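Long-range contacts in periplasmic protein TorT (Vibrio parahaemolyticus, PDB 3O1I), which probably senses trimethylamine N-oxide as a periplasmic binding protein and passes the signal to its partner sensor kinase TorS: residues 108-118 / 269-277; 29-37 / 254-265. All coordinates share one frame; numbering follows the deposited sequence.

Contact 1. Residues 108-118 / 269-277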
loop_
_atom_site.group_PDB
_atom_site.type_symbol
_atom_site.label_atom_id
_atom_site.label_comp_id
_atom_site.label_asym_id
_atom_site.label_seq_id
_atom_site.Cartn_x
_atom_site.Cartn_y
_atom_site.Cartn_z
ATOM N N LYS D 108 7.808 23.132 -35.558
ATOM C CA LYS D 108 7.419 24.348 -36.260
ATOM C C LYS D 108 7.487 25.572 -35.353
ATOM O O LYS D 108 7.597 26.708 -35.824
ATOM C CB LYS D 108 5.998 24.192 -36.811
ATOM C CG LYS D 108 5.776 22.926 -37.644
ATOM C CD LYS D 108 6.754 22.828 -38.816
ATOM C CE LYS D 108 6.607 21.504 -39.557
ATOM N NZ LYS D 108 7.708 21.278 -40.536
ATOM N N GLY D 109 7.418 25.322 -34.049
ATOM C CA GLY D 109 7.470 26.388 -33.061
ATOM C C GLY D 109 7.774 25.821 -31.682
ATOM O O GLY D 109 7.429 24.672 -31.394
ATOM N N GLU D 110 8.418 26.609 -30.825
ATOM C CA GLU D 110 8.756 26.138 -29.488
ATOM C C GLU D 110 8.915 27.243 -28.463
ATOM O O GLU D 110 9.659 28.193 -28.681
ATOM C CB GLU D 110 10.040 25.302 -29.528
ATOM C CG GLU D 110 11.095 25.820 -30.471
ATOM C CD GLU D 110 12.481 25.383 -30.067
ATOM O OE1 GLU D 110 13.030 25.980 -29.121
ATOM O OE2 GLU D 110 13.022 24.439 -30.679
ATOM N N VAL D 111 8.204 27.106 -27.347
ATOM C CA VAL D 111 8.279 28.065 -26.258
ATOM C C VAL D 111 9.206 27.463 -25.210
ATOM O O VAL D 111 9.405 26.253 -25.177
ATOM C CB VAL D 111 6.877 28.349 -25.645
ATOM C CG1 VAL D 111 5.857 27.412 -26.233
ATOM C CG2 VAL D 111 6.910 28.216 -24.125
ATOM N N GLY D 112 9.788 28.305 -24.367
ATOM C CA GLY D 112 10.691 27.796 -23.356
ATOM C C GLY D 112 11.632 28.854 -22.824
ATOM O O GLY D 112 12.364 29.498 -23.575
ATOM N N VAL D 113 11.617 29.019 -21.512
ATOM C CA VAL D 113 12.454 29.998 -20.839
ATOM C C VAL D 113 13.805 29.438 -20.400
ATOM O O VAL D 113 13.860 28.481 -19.640
ATOM C CB VAL D 113 11.730 30.531 -19.599
ATOM C CG1 VAL D 113 12.629 31.471 -18.829
ATOM C CG2 VAL D 113 10.438 31.215 -20.018
ATOM N N ASP D 114 14.889 30.039 -20.882
ATOM C CA ASP D 114 16.238 29.622 -20.504
ATOM C C ASP D 114 16.338 29.814 -18.991
ATOM O O ASP D 114 16.262 30.939 -18.492
ATOM C CB ASP D 114 17.281 30.498 -21.213
ATOM C CG ASP D 114 18.714 30.143 -20.828
ATOM O OD1 ASP D 114 18.913 29.197 -20.034
ATOM O OD2 ASP D 114 19.648 30.814 -21.324
ATOM N N TRP D 115 16.509 28.720 -18.258
ATOM C CA TRP D 115 16.578 28.808 -16.808
ATOM C C TRP D 115 17.807 29.506 -16.252
ATOM O O TRP D 115 17.821 29.899 -15.082
ATOM C CB TRP D 115 16.404 27.414 -16.205
ATOM C CG TRP D 115 14.988 26.986 -16.335
ATOM C CD1 TRP D 115 14.347 26.645 -17.486
ATOM C CD2 TRP D 115 13.986 27.029 -15.317
ATOM N NE1 TRP D 115 13.006 26.490 -17.256
ATOM C CE2 TRP D 115 12.755 26.719 -15.931
ATOM C CE3 TRP D 115 14.007 27.308 -13.948
ATOM C CZ2 TRP D 115 11.553 26.679 -15.225
ATOM C CZ3 TRP D 115 12.814 27.271 -13.243
ATOM C CH2 TRP D 115 11.600 26.959 -13.884
ATOM N N TYR D 116 18.824 29.674 -17.095
ATOM C CA TYR D 116 20.058 30.360 -16.713
ATOM C C TYR D 116 19.697 31.685 -16.058
ATOM O O TYR D 116 20.282 32.074 -15.050
ATOM C CB TYR D 116 20.901 30.639 -17.958
ATOM C CG TYR D 116 22.146 31.464 -17.718
ATOM C CD1 TYR D 116 23.381 30.851 -17.521
ATOM C CD2 TYR D 116 22.094 32.867 -17.705
ATOM C CE1 TYR D 116 24.532 31.604 -17.322
ATOM C CE2 TYR D 116 23.241 33.630 -17.501
ATOM C CZ TYR D 116 24.454 32.986 -17.314
ATOM O OH TYR D 116 25.603 33.709 -17.130
ATOM N N TRP D 117 18.721 32.368 -16.646
ATOM C CA TRP D 117 18.269 33.662 -16.154
ATOM C C TRP D 117 17.316 33.561 -14.969
ATOM O O TRP D 117 16.763 34.564 -14.518
ATOM C CB TRP D 117 17.633 34.472 -17.302
ATOM C CG TRP D 117 18.610 34.723 -18.417
ATOM C CD1 TRP D 117 18.780 33.971 -19.549
ATOM C CD2 TRP D 117 19.654 35.698 -18.424
ATOM N NE1 TRP D 117 19.876 34.412 -20.253
ATOM C CE2 TRP D 117 20.432 35.472 -19.584
ATOM C CE3 TRP D 117 20.016 36.737 -17.559
ATOM C CZ2 TRP D 117 21.549 36.247 -19.900
ATOM C CZ3 TRP D 117 21.124 37.506 -17.869
ATOM C CH2 TRP D 117 21.880 37.257 -19.032
ATOM N N MET D 118 17.109 32.346 -14.477
ATOM C CA MET D 118 16.258 32.141 -13.311
ATOM C C MET D 118 17.239 32.059 -12.134
ATOM O O MET D 118 17.015 32.628 -11.063
ATOM C CB MET D 118 15.468 30.844 -13.455
ATOM C CG MET D 118 14.444 30.858 -14.569
ATOM S SD MET D 118 12.935 31.731 -14.113
ATOM C CE MET D 118 12.358 30.772 -12.711
ATOM N N TYR D 269 3.353 33.784 -35.883
ATOM C CA TYR D 269 3.580 33.373 -34.501
ATOM C C TYR D 269 5.090 33.360 -34.280
ATOM O O TYR D 269 5.849 33.112 -35.218
ATOM C CB TYR D 269 2.987 31.973 -34.257
ATOM C CG TYR D 269 3.706 30.835 -34.964
ATOM C CD1 TYR D 269 4.924 30.344 -34.484
ATOM C CD2 TYR D 269 3.173 30.255 -36.117
ATOM C CE1 TYR D 269 5.592 29.307 -35.132
ATOM C CE2 TYR D 269 3.833 29.218 -36.774
ATOM C CZ TYR D 269 5.043 28.750 -36.277
ATOM O OH TYR D 269 5.703 27.731 -36.928
ATOM N N GLU D 270 5.538 33.636 -33.060
ATOM C CA GLU D 270 6.971 33.635 -32.798
ATOM C C GLU D 270 7.482 32.205 -32.822
ATOM O O GLU D 270 7.006 31.360 -32.068
ATOM C CB GLU D 270 7.276 34.281 -31.444
ATOM C CG GLU D 270 8.757 34.267 -31.076
ATOM C CD GLU D 270 9.650 34.887 -32.148
ATOM O OE1 GLU D 270 9.600 36.126 -32.338
ATOM O OE2 GLU D 270 10.403 34.131 -32.803
ATOM N N LYS D 271 8.441 31.934 -33.700
ATOM C CA LYS D 271 9.007 30.598 -33.817
ATOM C C LYS D 271 9.573 30.120 -32.485
ATOM O O LYS D 271 9.148 29.098 -31.954
ATOM C CB LYS D 271 10.111 30.572 -34.874
ATOM C CG LYS D 271 10.772 29.209 -35.039
ATOM C CD LYS D 271 12.030 29.288 -35.894
ATOM C CE LYS D 271 11.716 29.728 -37.316
ATOM N NZ LYS D 271 12.943 29.847 -38.155
ATOM N N GLN D 272 10.540 30.854 -31.948
ATOM C CA GLN D 272 11.141 30.481 -30.676
ATOM C C GLN D 272 10.765 31.505 -29.610
ATOM O O GLN D 272 11.541 32.410 -29.303
ATOM C CB GLN D 272 12.661 30.403 -30.809
ATOM C CG GLN D 272 13.142 29.617 -32.007
ATOM C CD GLN D 272 14.638 29.378 -31.978
ATOM O OE1 GLN D 272 15.387 30.107 -31.324
ATOM N NE2 GLN D 272 15.086 28.358 -32.699
ATOM N N ALA D 273 9.567 31.360 -29.054
ATOM C CA ALA D 273 9.080 32.271 -28.027
ATOM C C ALA D 273 9.494 31.867 -26.604
ATOM O O ALA D 273 9.862 30.718 -26.340
ATOM C CB ALA D 273 7.577 32.385 -28.126
ATOM N N SER D 274 9.421 32.836 -25.694
ATOM C CA SER D 274 9.802 32.651 -24.296
ATOM C C SER D 274 9.464 33.909 -23.501
ATOM O O SER D 274 10.066 34.952 -23.714
ATOM C CB SER D 274 11.310 32.366 -24.207
ATOM O OG SER D 274 12.074 33.326 -24.925
ATOM N N PRO D 275 8.508 33.823 -22.562
ATOM C CA PRO D 275 8.140 35.001 -21.771
ATOM C C PRO D 275 9.347 35.603 -21.064
ATOM O O PRO D 275 10.442 35.022 -21.051
ATOM C CB PRO D 275 7.117 34.454 -20.774
ATOM C CG PRO D 275 6.577 33.245 -21.451
ATOM C CD PRO D 275 7.831 32.633 -22.032
ATOM N N ILE D 276 9.142 36.772 -20.474
ATOM C CA ILE D 276 10.223 37.447 -19.780
ATOM C C ILE D 276 10.117 37.212 -18.285
ATOM O O ILE D 276 9.076 37.469 -17.672
ATOM C CB ILE D 276 10.213 38.973 -20.078
ATOM C CG1 ILE D 276 11.288 39.675 -19.236
ATOM C CG2 ILE D 276 8.816 39.540 -19.831
ATOM C CD1 ILE D 276 11.476 41.149 -19.551
ATOM N N ILE D 277 11.211 36.720 -17.712
ATOM C CA ILE D 277 11.293 36.420 -16.286
ATOM C C ILE D 277 11.159 37.683 -15.435
ATOM O O ILE D 277 11.870 38.661 -15.649
ATOM C CB ILE D 277 12.630 35.713 -15.982
ATOM C CG1 ILE D 277 12.668 34.370 -16.714
ATOM C CG2 ILE D 277 12.807 35.528 -14.487
ATOM C CD1 ILE D 277 14.056 33.915 -17.059
#
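Val113 and Ile277 meet where two chain segments running side by side in the same direction pass between the lobes. The paired residues step forward together from Gly109 and Lys271 to Gly112 and Ser274. The backbone bond from Glu110 N to Lys271 O is 2.8 Å long and nearly straight (168° at the hydrogen). Two residues on, Gly112 N reaches Ala273 O at 3.1 Å in a weak, bent bond, which marks the fading of the strand-like pairing. At the start of both segments the Tyr269 hydroxyl donates to Lys108 O, which lies at the edge of the phenol ring, near its plane; the bond is modelled so short that its exact length is doubtful.

Beyond Gly112 the contact becomes apolar. Val113 divides its two methyls: CG1 lies 3.3 Å from Ile277 CD1, and CG2 sits 3.6 Å from Pro275 CD. With CG1 anti to its carbonyl carbon (chi1 -64°), Ile277 carries CD1 also to 3.6 Å from Trp117 CB, while Met118 SD rests 3.7 Å from Ile277 CG1.

Strand 107-110 is one of the two edge strands of the five-stranded parallel sheet, next to strand 90-92. Val111 and Ala273 rest on helix 249-263, and beyond Val113 the chain enters helix 116-127 as the other segment heads for strand 278-280.

Contact 2. Residues 29-37 / 254-265; sequences SEAEKQGVN and RLSVMQAAHYLR
In one lobe of this type I periplasmic binding protein, helix 18-32 and the loop that follows it meet helix 249-263, through Glu30 on the helix and Gln34 on the loop, against Arg254, Val257, Met258 and Ala261. Helix 18-32 is the connection of a right-handed beta-alpha-beta crossover between parallel strands 7-12 and 37-42; helix 249-263 comes from the far end of the chain and rests on strands 66-69 and 90-92 of the same sheet.

Glu30 lies alongside the first turn of segment 254-265. Its CG is anti to the backbone N (chi1 -173°), a position that brings CG to 3.7 Å from Val257 CB. Glu30 CB itself packs 3.5 Å from Arg254 CG. The chain then bends, and OE1 approaches the edge of the Arg254 guanidinium in its plane; at 3.8 Å between OE1 and NH1 this is a long salt bridge, with the carboxylate and guanidinium planes 88° apart. Lys33 brings NZ to 3.5 Å from the same Arg254 NH1, a like-charge approach that the nearby Glu30 carboxylate would probably ease.

Gln34 reaches across from the loop after helix 18-32. Extended beyond CG, it arrives at the helix beside Met258 and Ala261, although the exact fit of its amide there is doubtful. Val36 follows with a looser apolar touch, CG1 standing 4.0 Å from Ala261 CB.

Past the end of its helix, Arg265 extends to the loop and meets it with the edge of its guanidinium. Its NE is held in a salt bridge by Glu6, and Val36 CG1 lies at the guanidinium edge, in plane; from NH2 a weak, strongly bent hydrogen bond of 2.8 Å runs to Gln34 O.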
loop_
_atom_site.group_PDB
_atom_site.type_symbol
_atom_site.label_atom_id
_atom_site.label_comp_id
_atom_site.label_asym_id
_atom_site.label_seq_id
_atom_site.Cartn_x
_atom_site.Cartn_y
_atom_site.Cartn_z
ATOM N N SER D 29 -7.127 27.857 -20.899
ATOM C CA SER D 29 -7.729 29.166 -21.101
ATOM C C SER D 29 -7.434 29.751 -22.480
ATOM O O SER D 29 -8.265 30.461 -23.043
ATOM C CB SER D 29 -7.248 30.124 -20.015
ATOM O OG SER D 29 -7.503 29.576 -18.734
ATOM N N GLU D 30 -6.255 29.453 -23.020
ATOM C CA GLU D 30 -5.863 29.955 -24.336
ATOM C C GLU D 30 -6.419 29.065 -25.452
ATOM O O GLU D 30 -6.104 29.248 -26.627
ATOM C CB GLU D 30 -4.334 30.029 -24.444
ATOM C CG GLU D 30 -3.826 30.693 -25.717
ATOM C CD GLU D 30 -4.227 32.156 -25.812
ATOM O OE1 GLU D 30 -5.429 32.459 -25.658
ATOM O OE2 GLU D 30 -3.340 33.003 -26.047
ATOM N N ALA D 31 -7.250 28.102 -25.069
ATOM C CA ALA D 31 -7.863 27.185 -26.022
ATOM C C ALA D 31 -9.322 27.575 -26.256
ATOM O O ALA D 31 -9.870 27.329 -27.330
ATOM C CB ALA D 31 -7.774 25.752 -25.506
ATOM N N GLU D 32 -9.954 28.173 -25.249
ATOM C CA GLU D 32 -11.338 28.603 -25.389
ATOM C C GLU D 32 -11.316 30.042 -25.900
ATOM O O GLU D 32 -12.336 30.581 -26.327
ATOM C CB GLU D 32 -12.066 28.518 -24.045
ATOM C CG GLU D 32 -11.478 29.403 -22.965
ATOM C CD GLU D 32 -11.832 30.872 -23.138
ATOM O OE1 GLU D 32 -11.184 31.714 -22.484
ATOM O OE2 GLU D 32 -12.761 31.184 -23.917
ATOM N N LYS D 33 -10.137 30.657 -25.853
ATOM C CA LYS D 33 -9.965 32.031 -26.315
ATOM C C LYS D 33 -9.549 32.028 -27.782
ATOM O O LYS D 33 -9.452 33.078 -28.416
ATOM C CB LYS D 33 -8.911 32.752 -25.471
ATOM C CG LYS D 33 -8.826 34.249 -25.720
ATOM C CD LYS D 33 -7.933 34.923 -24.691
ATOM C CE LYS D 33 -8.495 34.772 -23.278
ATOM N NZ LYS D 33 -7.618 35.393 -22.240
ATOM N N GLN D 34 -9.288 30.835 -28.307
ATOM C CA GLN D 34 -8.923 30.659 -29.708
ATOM C C GLN D 34 -9.849 29.596 -30.296
ATOM O O GLN D 34 -9.654 29.129 -31.418
ATOM C CB GLN D 34 -7.463 30.228 -29.857
ATOM C CG GLN D 34 -6.460 31.354 -29.664
ATOM C CD GLN D 34 -5.108 31.039 -30.278
ATOM O OE1 GLN D 34 -5.015 30.724 -31.465
ATOM N NE2 GLN D 34 -4.054 31.129 -29.476
ATOM N N GLY D 35 -10.858 29.228 -29.504
ATOM C CA GLY D 35 -11.851 28.243 -29.900
ATOM C C GLY D 35 -11.360 26.930 -30.484
ATOM O O GLY D 35 -12.127 26.237 -31.155
ATOM N N VAL D 36 -10.103 26.574 -30.228
ATOM C CA VAL D 36 -9.546 25.332 -30.759
ATOM C C VAL D 36 -10.043 24.091 -30.024
ATOM O O VAL D 36 -10.807 24.176 -29.060
ATOM C CB VAL D 36 -7.993 25.327 -30.720
ATOM C CG1 VAL D 36 -7.446 26.575 -31.398
ATOM C CG2 VAL D 36 -7.507 25.224 -29.288
ATOM N N ASN D 37 -9.596 22.937 -30.509
ATOM C CA ASN D 37 -9.950 21.640 -29.950
ATOM C C ASN D 37 -8.695 21.033 -29.328
ATOM O O ASN D 37 -7.901 20.364 -29.993
ATOM C CB ASN D 37 -10.501 20.743 -31.062
ATOM C CG ASN D 37 -10.647 19.308 -30.636
ATOM O OD1 ASN D 37 -11.303 19.007 -29.642
ATOM N ND2 ASN D 37 -10.038 18.406 -31.397
ATOM N N ARG D 254 -0.245 29.468 -22.678
ATOM C CA ARG D 254 -0.957 30.207 -23.720
ATOM C C ARG D 254 -0.073 30.310 -24.953
ATOM O O ARG D 254 -0.518 30.098 -26.075
ATOM C CB ARG D 254 -1.313 31.610 -23.223
ATOM C CG ARG D 254 -2.334 31.656 -22.093
ATOM C CD ARG D 254 -2.404 33.057 -21.471
ATOM N NE ARG D 254 -3.417 33.176 -20.421
ATOM C CZ ARG D 254 -4.729 33.109 -20.637
ATOM N NH1 ARG D 254 -5.192 32.923 -21.870
ATOM N NH2 ARG D 254 -5.582 33.235 -19.625
ATOM N N LEU D 255 1.193 30.624 -24.730
ATOM C CA LEU D 255 2.140 30.745 -25.819
ATOM C C LEU D 255 2.140 29.522 -26.748
ATOM O O LEU D 255 2.023 29.673 -27.968
ATOM C CB LEU D 255 3.537 31.006 -25.243
ATOM C CG LEU D 255 4.777 31.002 -26.147
ATOM C CD1 LEU D 255 4.459 31.603 -27.508
ATOM C CD2 LEU D 255 5.899 31.771 -25.444
ATOM N N SER D 256 2.254 28.320 -26.181
ATOM C CA SER D 256 2.265 27.089 -26.978
ATOM C C SER D 256 0.964 26.877 -27.741
ATOM O O SER D 256 0.984 26.484 -28.902
ATOM C CB SER D 256 2.539 25.875 -26.093
ATOM O OG SER D 256 3.830 25.350 -26.351
ATOM N N VAL D 257 -0.167 27.121 -27.087
ATOM C CA VAL D 257 -1.456 26.975 -27.752
ATOM C C VAL D 257 -1.464 27.868 -28.989
ATOM O O VAL D 257 -1.690 27.406 -30.109
ATOM C CB VAL D 257 -2.611 27.424 -26.853
ATOM C CG1 VAL D 257 -3.885 27.547 -27.668
ATOM C CG2 VAL D 257 -2.802 26.440 -25.727
ATOM N N MET D 258 -1.219 29.157 -28.766
ATOM C CA MET D 258 -1.199 30.136 -29.837
ATOM C C MET D 258 -0.270 29.697 -30.953
ATOM O O MET D 258 -0.662 29.672 -32.112
ATOM C CB MET D 258 -0.744 31.491 -29.299
ATOM C CG MET D 258 -0.602 32.560 -30.367
ATOM S SD MET D 258 0.901 33.513 -30.137
ATOM C CE MET D 258 2.143 32.441 -30.960
ATOM N N GLN D 259 0.965 29.354 -30.602
ATOM C CA GLN D 259 1.936 28.916 -31.603
ATOM C C GLN D 259 1.346 27.917 -32.604
ATOM O O GLN D 259 1.411 28.135 -33.812
ATOM C CB GLN D 259 3.165 28.285 -30.939
ATOM C CG GLN D 259 4.043 29.231 -30.148
ATOM C CD GLN D 259 5.460 28.707 -30.036
ATOM O OE1 GLN D 259 5.678 27.543 -29.705
ATOM N NE2 GLN D 259 6.436 29.565 -30.316
ATOM N N ALA D 260 0.775 26.823 -32.104
ATOM C CA ALA D 260 0.201 25.812 -32.981
ATOM C C ALA D 260 -1.077 26.300 -33.651
ATOM O O ALA D 260 -1.306 26.024 -34.825
ATOM C CB ALA D 260 -0.065 24.532 -32.205
ATOM N N ALA D 261 -1.908 27.029 -32.913
ATOM C CA ALA D 261 -3.157 27.536 -33.476
ATOM C C ALA D 261 -2.910 28.508 -34.638
ATOM O O ALA D 261 -3.760 28.675 -35.514
ATOM C CB ALA D 261 -3.981 28.211 -32.388
ATOM N N HIS D 262 -1.740 29.141 -34.637
ATOM C CA HIS D 262 -1.355 30.090 -35.681
ATOM C C HIS D 262 -0.752 29.358 -36.872
ATOM O O HIS D 262 -1.093 29.636 -38.016
ATOM C CB HIS D 262 -0.350 31.103 -35.124
ATOM C CG HIS D 262 -0.987 32.328 -34.544
ATOM N ND1 HIS D 262 -2.166 32.292 -33.830
ATOM C CD2 HIS D 262 -0.605 33.627 -34.569
ATOM C CE1 HIS D 262 -2.484 33.515 -33.442
ATOM N NE2 HIS D 262 -1.552 34.344 -33.878
ATOM N N TYR D 263 0.151 28.424 -36.601
ATOM C CA TYR D 263 0.773 27.646 -37.663
ATOM C C TYR D 263 -0.300 26.843 -38.392
ATOM O O TYR D 263 -0.073 26.344 -39.491
ATOM C CB TYR D 263 1.811 26.695 -37.078
ATOM C CG TYR D 263 2.358 25.706 -38.068
ATOM C CD1 TYR D 263 3.476 26.002 -38.837
ATOM C CD2 TYR D 263 1.755 24.466 -38.237
ATOM C CE1 TYR D 263 3.985 25.082 -39.749
ATOM C CE2 TYR D 263 2.252 23.537 -39.147
ATOM C CZ TYR D 263 3.367 23.850 -39.898
ATOM O OH TYR D 263 3.868 22.927 -40.782
ATOM N N LEU D 264 -1.470 26.713 -37.774
ATOM C CA LEU D 264 -2.557 25.967 -38.391
ATOM C C LEU D 264 -3.634 26.872 -38.987
ATOM O O LEU D 264 -4.712 26.411 -39.359
ATOM C CB LEU D 264 -3.186 24.991 -37.387
ATOM C CG LEU D 264 -2.347 23.799 -36.895
ATOM C CD1 LEU D 264 -3.257 22.865 -36.097
ATOM C CD2 LEU D 264 -1.711 23.045 -38.066
ATOM N N ARG D 265 -3.341 28.161 -39.070
ATOM C CA ARG D 265 -4.262 29.121 -39.662
ATOM C C ARG D 265 -3.391 30.106 -40.438
ATOM O O ARG D 265 -3.846 31.162 -40.884
ATOM C CB ARG D 265 -5.068 29.847 -38.582
ATOM C CG ARG D 265 -5.872 28.930 -37.677
ATOM C CD ARG D 265 -7.010 29.685 -37.009
ATOM N NE ARG D 265 -7.455 29.032 -35.783
ATOM C CZ ARG D 265 -8.580 29.327 -35.137
ATOM N NH1 ARG D 265 -9.391 30.268 -35.598
ATOM N NH2 ARG D 265 -8.894 28.678 -34.024
#

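Contacts 1 and 2 lie about 16 Å apart, centre to centre, and helix 249-263 joins them. It turns Arg254, Val257, Met258 and Ala261 to segment 29-37, whereas Leu255, Ser256, Gln259 and Tyr263 meet the paired segments of contact 1. Gln259 makes the polar link: its NE2 is 3.2 Å from Lys271 O, a probable, weak hydrogen bond. Van der Waals touches between Ser256 and Val111, Leu255 and Ala273, and Tyr263 and Tyr269 add to it. Contact 2 stays within one lobe, at its surface, while contact 1 runs from the sheet edge into two of the chain connections between the lobes, which in this family border the ligand cleft.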